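Local coordinates for enoyl-acyl carrier protein reductase (Uncultured bacterium, PDB 6KIA) that probably catalyses the NADH-dependent reduction of enoyl-acyl carrier protein in bacterial fatty acid synthesis, binding NADH in a Rossmann-type domain, at residues G19-L24 and T47-T52; R63-E68 and I81-L86; D93-E98 and R127-Q132. All coordinates share one frame; numbering follows the deposited sequence.

Contact 1: residues G19-L24 and T47-T52; sequences GDVFVL and TIVGIT
Residues 21-24 and 47-50 pair as parallel strands, their axes 21° apart. Thr47 N donates to Asp20 O at 3.0 Å; Phe22 bonds to the residues flanking its partner Ile48, through N to Thr47 O (2.8 Å) and through O to Val49 N (2.9 Å); Leu24 N reaches Val49 O at 2.8 Å, and a looser rung joins Ile51 N to Leu24 O at 3.3 Å. At the exposed end a water accepts from Gly19 N and pairs with Thr47 OG1.

Phe22 can be traced outward. Its CB lies 3.8 Å from Thr47 O and 4.1 Å from Ile48 CD1. With chi1 at 179°, CG stands anti to the backbone N, and the ring leaves the sheet; Ile48 CD1 meets it obliquely. Farther out the ring packs on Leu37, Ile38 and Ala41 of helix 34-43 and meets the ring of Phe156, the planes inclined at about 55°. On the other face, Val21 CG1 touches Val49 CG2 at 4.1 Å.

This is the opening beta-alpha-beta unit of the Rossmann-type domain: helix 34-43 covers the Phe22 and Ile48 face, Leu145 of helix 120-146 covers Val23 and Val49, and strand 155-159 pairs along the other edge of strand 21-25.

Contact 2: residues R63-E68 and I81-L86; sequences RALTAE and IINVPL
The carboxamide of Asn83 and the backbone of Leu65 meet edge to edge. Both Leu65 N and Leu65 O lie close to the amide plane, so the side chain grips one residue through two bonds: Leu65 N donates to a lone pair of Asn83 OD1 at 2.8 Å (N-H...O 148°), and Asn83 ND2 donates to a lone pair of Leu65 O, also at 2.8 Å and straighter (165°). Ala64 CB lies over one face of the amide, 3.3 Å from Asn83 OD1; Leu65 CB approaches Asn83 OD1 obliquely from the other side of the plane, at 3.5 Å. The paired bonds fix which end of the amide is oxygen and hold its rotation.

Asn83 is placed for this by chi1 of -160°, CG anti to the backbone N. It is also the centre of an inverse gamma turn, closed by Val84 N donating to Ile82 O at 2.9 Å, where the chain turns a corner at Val84. Strand 80-83 runs beside strand 47-56 in the Rossmann-type sheet, with helix 67-77 in the connection between them. Thr66 is the N-cap of this helix; Glu69 accepts from Thr66 N while the Thr66 side chain caps a backbone N ahead, a reciprocal pattern as in a capping box.

Glu69 also forms a salt bridge with Arg63 NH1, which donates to a lone pair of Ala64 O at 3.0 Å, roughly in the guanidinium plane. Beyond the amide, Pro85 CB rests 3.8 Å from Arg63 O, and its CD lies 4.4 Å from Ala64 CB. The next residue, Leu86, touches the bound NADH, whereas the Leu65 side chain packs on Thr52, Arg55 and Ala73.

Contact 3: residues D93-E98 and R127-Q132; sequences DAPAGE and RAVGVQ
The loop that follows strand 80-83 and precedes helix 101-105 lies here along one side of the long helix 120-146. Its far end folds into a type II beta turn from Pro95 to Glu98, closed by Glu98 N donating to Pro95 O at 3.1 Å; Gly97 takes the positive phi (79°) that this turn requires at its third position.

The near end makes the tightest approach. Asp93 directs its CB at the helix, and the CG, anti to its own carbonyl carbon (chi1 -74°), brings the carboxylate flat against the backbone of Gly130. Gly130 CA stands over the face of the carboxylate, 3.4 Å from Asp93 CG and 3.4 Å from Asp93 OD1. Val129 supplies the neighbouring surface: its CG1, anti to the backbone N, lies 4.3 Å from Asp93 CB and 4.1 Å from Ala94 O, while its CG2 crosses obliquely to Pro95 CD at 4.2 Å.

No hydrogen bond joins the two segments, so the loop meets this helix surface by van der Waals packing on glycine and valine. The charge of Asp93 is directed elsewhere: OD1 forms a salt bridge with Arg133 NH2, about one turn further along the same helix. That pairing is consistent with the carboxylate lying face-on to Gly130, and it probably favours the ionised form of Asp93 despite its burial.

Overall arrangement
Contact 1 is almost entirely buried and rests on regular strand bonding; contact 2 lies nearer the surface, where an asparagine side chain replaces the ladder; contact 3 is partly buried and joins its segments by packing alone. Contacts 1 and 2 touch through neighbouring strands 47-56 and 80-83: Gly50 O meets Ile82 N at 3.0 Å and Thr52 O meets Leu86 N at 2.9 Å, both probable hydrogen bonds. Contact 3 stands apart, its nearest atoms about 8 Å from those of contact 2. Helix 120-146 relates all three, since it carries 127-132 while its Leu145 packs on Val49 and its Val141 on Ile82 and Val84.

Contact 1: residues G19-L24 and T47-T52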
loop_
_atom_site.group_PDB
_atom_site.type_symbol
_atom_site.label_atom_id
_atom_site.label_comp_id
_atom_site.label_asym_id
_atom_site.label_seq_id
_atom_site.Cartn_x
_atom_site.Cartn_y
_atom_site.Cartn_z
ATOM N N GLY A 19 12.613 22.815 -9.408
ATOM C CA GLY A 19 12.413 22.670 -10.835
ATOM C C GLY A 19 12.149 21.237 -11.251
ATOM O O GLY A 19 11.523 20.994 -12.295
ATOM N N ASP A 20 12.656 20.289 -10.463
ATOM C CA ASP A 20 12.375 18.877 -10.702
ATOM C C ASP A 20 10.932 18.599 -10.298
ATOM O O ASP A 20 10.372 19.322 -9.479
ATOM C CB ASP A 20 13.353 17.989 -9.936
ATOM C CG ASP A 20 14.779 18.153 -10.430
ATOM O OD1 ASP A 20 14.965 18.512 -11.622
ATOM O OD2 ASP A 20 15.709 17.954 -9.629
ATOM N N VAL A 21 10.323 17.572 -10.887
ATOM C CA VAL A 21 8.877 17.392 -10.771
ATOM C C VAL A 21 8.543 16.052 -10.134
ATOM O O VAL A 21 9.041 15.017 -10.554
ATOM C CB VAL A 21 8.188 17.468 -12.145
ATOM C CG1 VAL A 21 6.671 17.313 -12.028
ATOM C CG2 VAL A 21 8.519 18.822 -12.812
ATOM N N PHE A 22 7.720 16.104 -9.097
ATOM C CA PHE A 22 7.262 14.911 -8.405
ATOM C C PHE A 22 5.813 14.643 -8.773
ATOM O O PHE A 22 4.960 15.517 -8.610
ATOM C CB PHE A 22 7.407 15.085 -6.888
ATOM C CG PHE A 22 6.934 13.896 -6.091
ATOM C CD1 PHE A 22 5.611 13.790 -5.701
ATOM C CD2 PHE A 22 7.829 12.908 -5.704
ATOM C CE1 PHE A 22 5.174 12.688 -4.950
ATOM C CE2 PHE A 22 7.417 11.817 -4.947
ATOM C CZ PHE A 22 6.084 11.706 -4.573
ATOM N N VAL A 23 5.531 13.440 -9.280
ATOM C CA VAL A 23 4.195 13.121 -9.739
ATOM C C VAL A 23 3.594 12.028 -8.872
ATOM O O VAL A 23 4.116 10.923 -8.835
ATOM C CB VAL A 23 4.181 12.662 -11.201
ATOM C CG1 VAL A 23 2.738 12.397 -11.654
ATOM C CG2 VAL A 23 4.816 13.726 -12.093
ATOM N N LEU A 24 2.512 12.352 -8.174
ATOM C CA LEU A 24 1.821 11.372 -7.343
ATOM C C LEU A 24 0.824 10.617 -8.191
ATOM O O LEU A 24 -0.194 11.171 -8.604
ATOM C CB LEU A 24 1.137 12.037 -6.143
ATOM C CG LEU A 24 0.586 11.023 -5.120
ATOM C CD1 LEU A 24 1.719 10.209 -4.468
ATOM C CD2 LEU A 24 -0.310 11.696 -4.086
ATOM N N THR A 47 8.480 20.614 -7.594
ATOM C CA THR A 47 7.126 20.858 -8.046
ATOM C C THR A 47 6.271 19.612 -7.904
ATOM O O THR A 47 6.638 18.544 -8.382
ATOM C CB THR A 47 7.111 21.296 -9.492
ATOM O OG1 THR A 47 7.923 22.468 -9.611
ATOM C CG2 THR A 47 5.692 21.618 -9.932
ATOM N N ILE A 48 5.150 19.762 -7.213
ATOM C CA ILE A 48 4.258 18.653 -6.906
ATOM C C ILE A 48 3.092 18.633 -7.889
ATOM O O ILE A 48 2.385 19.628 -8.060
ATOM C CB ILE A 48 3.700 18.741 -5.455
ATOM C CG1 ILE A 48 4.817 18.965 -4.410
ATOM C CG2 ILE A 48 2.807 17.544 -5.149
ATOM C CD1 ILE A 48 5.927 17.891 -4.353
ATOM N N VAL A 49 2.911 17.500 -8.558
ATOM C CA VAL A 49 1.788 17.291 -9.462
ATOM C C VAL A 49 1.134 15.957 -9.091
ATOM O O VAL A 49 1.796 15.058 -8.575
ATOM C CB VAL A 49 2.239 17.319 -10.947
ATOM C CG1 VAL A 49 1.057 17.103 -11.901
ATOM C CG2 VAL A 49 2.913 18.649 -11.240
ATOM N N GLY A 50 -0.178 15.856 -9.265
ATOM C CA GLY A 50 -0.868 14.607 -9.016
ATOM C C GLY A 50 -2.016 14.310 -9.962
ATOM O O GLY A 50 -2.462 15.156 -10.750
ATOM N N ILE A 51 -2.519 13.084 -9.876
ATOM C CA ILE A 51 -3.684 12.668 -10.631
ATOM C C ILE A 51 -4.921 12.642 -9.742
ATOM O O ILE A 51 -4.830 12.771 -8.513
ATOM C CB ILE A 51 -3.462 11.272 -11.292
ATOM C CG1 ILE A 51 -3.215 10.161 -10.264
ATOM C CG2 ILE A 51 -2.250 11.323 -12.224
ATOM C CD1 ILE A 51 -4.458 9.476 -9.711
ATOM N N THR A 52 -6.077 12.470 -10.365
ATOM C CA THR A 52 -7.315 12.225 -9.629
ATOM C C THR A 52 -7.963 10.990 -10.249
ATOM O O THR A 52 -7.736 10.696 -11.425
ATOM C CB THR A 52 -8.278 13.446 -9.693
ATOM O OG1 THR A 52 -9.529 13.128 -9.068
ATOM C CG2 THR A 52 -8.552 13.828 -11.127
HETATM O O HOH W 1 10.068 23.330 -7.988
#

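Contact 2: residues R63-E68 and I81-L86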
loop_
_atom_site.group_PDB
_atom_site.type_symbol
_atom_site.label_atom_id
_atom_site.label_comp_id
_atom_site.label_asym_id
_atom_site.label_seq_id
_atom_site.Cartn_x
_atom_site.Cartn_y
_atom_site.Cartn_z
ATOM N N ARG A 63 -16.573 10.962 -14.046
ATOM C CA ARG A 63 -16.513 12.367 -14.423
ATOM C C ARG A 63 -15.274 13.042 -13.838
ATOM O O ARG A 63 -14.735 12.618 -12.811
ATOM C CB ARG A 63 -17.782 13.101 -13.977
ATOM C CG ARG A 63 -17.926 13.271 -12.467
ATOM C CD ARG A 63 -18.898 14.401 -12.142
ATOM N NE ARG A 63 -19.170 14.515 -10.712
ATOM C CZ ARG A 63 -18.408 15.192 -9.856
ATOM N NH1 ARG A 63 -17.311 15.811 -10.273
ATOM N NH2 ARG A 63 -18.737 15.244 -8.573
ATOM N N ALA A 64 -14.825 14.103 -14.500
ATOM C CA ALA A 64 -13.722 14.883 -13.985
ATOM C C ALA A 64 -14.202 15.679 -12.778
ATOM O O ALA A 64 -15.410 15.812 -12.536
ATOM C CB ALA A 64 -13.159 15.802 -15.054
ATOM N N LEU A 65 -13.249 16.183 -12.010
ATOM C CA LEU A 65 -13.563 16.988 -10.843
ATOM C C LEU A 65 -14.147 18.325 -11.275
ATOM O O LEU A 65 -13.770 18.878 -12.311
ATOM C CB LEU A 65 -12.310 17.221 -10.008
ATOM C CG LEU A 65 -11.602 15.981 -9.453
ATOM C CD1 LEU A 65 -10.481 16.404 -8.535
ATOM C CD2 LEU A 65 -12.596 15.118 -8.707
ATOM N N THR A 66 -15.054 18.848 -10.463
ATOM C CA THR A 66 -15.557 20.199 -10.655
ATOM C C THR A 66 -14.480 21.171 -10.202
ATOM O O THR A 66 -13.479 20.766 -9.605
ATOM C CB THR A 66 -16.851 20.440 -9.865
ATOM O OG1 THR A 66 -16.563 20.399 -8.460
ATOM C CG2 THR A 66 -17.860 19.369 -10.194
ATOM N N ALA A 67 -14.678 22.448 -10.506
ATOM C CA ALA A 67 -13.747 23.493 -10.109
ATOM C C ALA A 67 -13.515 23.494 -8.603
ATOM O O ALA A 67 -12.371 23.581 -8.143
ATOM C CB ALA A 67 -14.259 24.854 -10.568
ATOM N N GLU A 68 -14.608 23.397 -7.850
ATOM C CA GLU A 68 -14.562 23.363 -6.392
ATOM C C GLU A 68 -13.819 22.131 -5.879
ATOM O O GLU A 68 -12.915 22.225 -5.032
ATOM C CB GLU A 68 -15.988 23.384 -5.841
ATOM C CG GLU A 68 -16.145 22.809 -4.443
ATOM C CD GLU A 68 -17.599 22.580 -4.074
ATOM O OE1 GLU A 68 -18.488 23.030 -4.831
ATOM O OE2 GLU A 68 -17.852 21.932 -3.038
ATOM N N ILE A 81 -3.350 19.314 -9.860
ATOM C CA ILE A 81 -3.938 18.026 -10.199
ATOM C C ILE A 81 -4.392 18.075 -11.643
ATOM O O ILE A 81 -5.038 19.031 -12.061
ATOM C CB ILE A 81 -5.089 17.648 -9.255
ATOM C CG1 ILE A 81 -4.482 16.984 -8.022
ATOM C CG2 ILE A 81 -6.038 16.635 -9.887
ATOM C CD1 ILE A 81 -5.201 17.239 -6.771
ATOM N N ILE A 82 -4.003 17.068 -12.418
ATOM C CA ILE A 82 -4.416 16.994 -13.817
ATOM C C ILE A 82 -5.801 16.375 -13.863
ATOM O O ILE A 82 -6.005 15.247 -13.393
ATOM C CB ILE A 82 -3.405 16.195 -14.655
ATOM C CG1 ILE A 82 -2.056 16.926 -14.657
ATOM C CG2 ILE A 82 -3.921 15.986 -16.084
ATOM C CD1 ILE A 82 -0.934 16.170 -15.323
ATOM N N ASN A 83 -6.774 17.131 -14.371
ATOM C CA ASN A 83 -8.171 16.759 -14.166
ATOM C C ASN A 83 -8.669 15.766 -15.219
ATOM O O ASN A 83 -9.466 16.101 -16.094
ATOM C CB ASN A 83 -9.065 17.997 -14.169
ATOM C CG ASN A 83 -10.394 17.745 -13.498
ATOM O OD1 ASN A 83 -10.666 16.633 -13.039
ATOM N ND2 ASN A 83 -11.254 18.759 -13.484
ATOM N N VAL A 84 -8.208 14.529 -15.093
ATOM C CA VAL A 84 -8.636 13.430 -15.941
ATOM C C VAL A 84 -8.985 12.270 -15.004
ATOM O O VAL A 84 -8.217 11.972 -14.093
ATOM C CB VAL A 84 -7.549 13.022 -16.943
ATOM C CG1 VAL A 84 -7.940 11.748 -17.683
ATOM C CG2 VAL A 84 -7.251 14.178 -17.909
ATOM N N PRO A 85 -10.176 11.666 -15.175
ATOM C CA PRO A 85 -10.555 10.612 -14.217
ATOM C C PRO A 85 -9.785 9.304 -14.416
ATOM O O PRO A 85 -10.192 8.457 -15.223
ATOM C CB PRO A 85 -12.051 10.420 -14.480
ATOM C CG PRO A 85 -12.251 10.887 -15.894
ATOM C CD PRO A 85 -11.266 11.993 -16.115
ATOM N N LEU A 86 -8.707 9.125 -13.651
ATOM C CA LEU A 86 -7.815 7.992 -13.825
ATOM C C LEU A 86 -8.193 6.875 -12.872
ATOM O O LEU A 86 -7.372 6.414 -12.068
ATOM C CB LEU A 86 -6.356 8.398 -13.582
ATOM C CG LEU A 86 -5.466 8.757 -14.772
ATOM C CD1 LEU A 86 -3.997 8.766 -14.328
ATOM C CD2 LEU A 86 -5.686 7.829 -15.951
#

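Contact 3: residues D93-E98 and R127-Q132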
loop_
_atom_site.group_PDB
_atom_site.type_symbol
_atom_site.label_atom_id
_atom_site.label_comp_id
_atom_site.label_asym_id
_atom_site.label_seq_id
_atom_site.Cartn_x
_atom_site.Cartn_y
_atom_site.Cartn_z
ATOM N N ASP A 93 -16.963 -1.036 -15.708
ATOM C CA ASP A 93 -16.844 -0.800 -17.144
ATOM C C ASP A 93 -17.642 -1.809 -17.981
ATOM O O ASP A 93 -17.746 -2.982 -17.628
ATOM C CB ASP A 93 -15.373 -0.833 -17.549
ATOM C CG ASP A 93 -14.624 0.408 -17.098
ATOM O OD1 ASP A 93 -13.774 0.297 -16.178
ATOM O OD2 ASP A 93 -14.911 1.497 -17.647
ATOM N N ALA A 94 -18.171 -1.346 -19.111
ATOM C CA ALA A 94 -18.910 -2.210 -20.032
ATOM C C ALA A 94 -19.161 -1.472 -21.345
ATOM O O ALA A 94 -19.161 -0.245 -21.370
ATOM C CB ALA A 94 -20.238 -2.665 -19.407
ATOM N N PRO A 95 -19.383 -2.218 -22.440
ATOM C CA PRO A 95 -19.887 -1.583 -23.662
ATOM C C PRO A 95 -21.231 -0.915 -23.389
ATOM O O PRO A 95 -21.934 -1.353 -22.479
ATOM C CB PRO A 95 -20.033 -2.752 -24.640
ATOM C CG PRO A 95 -19.104 -3.776 -24.150
ATOM C CD PRO A 95 -19.123 -3.655 -22.644
ATOM N N ALA A 96 -21.549 0.149 -24.119
ATOM C CA ALA A 96 -22.773 0.921 -23.888
ATOM C C ALA A 96 -24.022 0.057 -23.707
ATOM O O ALA A 96 -24.339 -0.791 -24.541
ATOM C CB ALA A 96 -22.993 1.894 -25.040
ATOM N N GLY A 97 -24.712 0.261 -22.592
ATOM C CA GLY A 97 -25.973 -0.418 -22.362
ATOM C C GLY A 97 -25.901 -1.865 -21.908
ATOM O O GLY A 97 -26.935 -2.518 -21.793
ATOM N N GLU A 98 -24.701 -2.384 -21.672
ATOM C CA GLU A 98 -24.557 -3.785 -21.269
ATOM C C GLU A 98 -24.140 -3.899 -19.799
ATOM O O GLU A 98 -23.628 -2.933 -19.222
ATOM C CB GLU A 98 -23.556 -4.505 -22.179
ATOM C CG GLU A 98 -23.797 -4.262 -23.663
ATOM C CD GLU A 98 -22.890 -5.096 -24.556
ATOM O OE1 GLU A 98 -22.117 -5.922 -24.022
ATOM O OE2 GLU A 98 -22.943 -4.915 -25.793
ATOM N N ARG A 127 -13.302 -6.027 -19.248
ATOM C CA ARG A 127 -11.909 -5.798 -18.878
ATOM C C ARG A 127 -11.217 -5.004 -19.969
ATOM O O ARG A 127 -10.468 -4.069 -19.673
ATOM C CB ARG A 127 -11.165 -7.124 -18.633
ATOM C CG ARG A 127 -9.745 -6.971 -18.070
ATOM C CD ARG A 127 -9.133 -8.295 -17.624
ATOM N NE ARG A 127 -8.128 -8.086 -16.575
ATOM C CZ ARG A 127 -7.478 -9.056 -15.929
ATOM N NH1 ARG A 127 -7.706 -10.328 -16.230
ATOM N NH2 ARG A 127 -6.585 -8.746 -14.983
ATOM N N ALA A 128 -11.453 -5.387 -21.228
ATOM C CA ALA A 128 -10.870 -4.672 -22.367
ATOM C C ALA A 128 -11.316 -3.219 -22.417
ATOM O O ALA A 128 -10.483 -2.313 -22.592
ATOM C CB ALA A 128 -11.214 -5.366 -23.680
ATOM N N VAL A 129 -12.621 -2.993 -22.288
ATOM C CA VAL A 129 -13.112 -1.616 -22.238
ATOM C C VAL A 129 -12.450 -0.804 -21.093
ATOM O O VAL A 129 -11.946 0.309 -21.315
ATOM C CB VAL A 129 -14.648 -1.579 -22.107
ATOM C CG1 VAL A 129 -15.132 -0.164 -21.815
ATOM C CG2 VAL A 129 -15.285 -2.132 -23.382
ATOM N N GLY A 130 -12.394 -1.372 -19.891
ATOM C CA GLY A 130 -11.816 -0.661 -18.761
ATOM C C GLY A 130 -10.334 -0.360 -18.921
ATOM O O GLY A 130 -9.850 0.725 -18.560
ATOM N N VAL A 131 -9.602 -1.331 -19.451
ATOM C CA VAL A 131 -8.164 -1.180 -19.590
ATOM C C VAL A 131 -7.863 -0.125 -20.634
ATOM O O VAL A 131 -6.955 0.708 -20.450
ATOM C CB VAL A 131 -7.478 -2.514 -19.980
ATOM C CG1 VAL A 131 -6.070 -2.263 -20.486
ATOM C CG2 VAL A 131 -7.440 -3.465 -18.791
ATOM N N GLN A 132 -8.647 -0.114 -21.713
ATOM C CA GLN A 132 -8.388 0.868 -22.753
ATOM C C GLN A 132 -8.773 2.270 -22.276
ATOM O O GLN A 132 -8.085 3.251 -22.590
ATOM C CB GLN A 132 -9.155 0.511 -24.027
ATOM C CG GLN A 132 -8.819 1.404 -25.224
ATOM C CD GLN A 132 -7.372 1.265 -25.637
ATOM O OE1 GLN A 132 -6.935 0.184 -26.049
ATOM N NE2 GLN A 132 -6.612 2.350 -25.514
#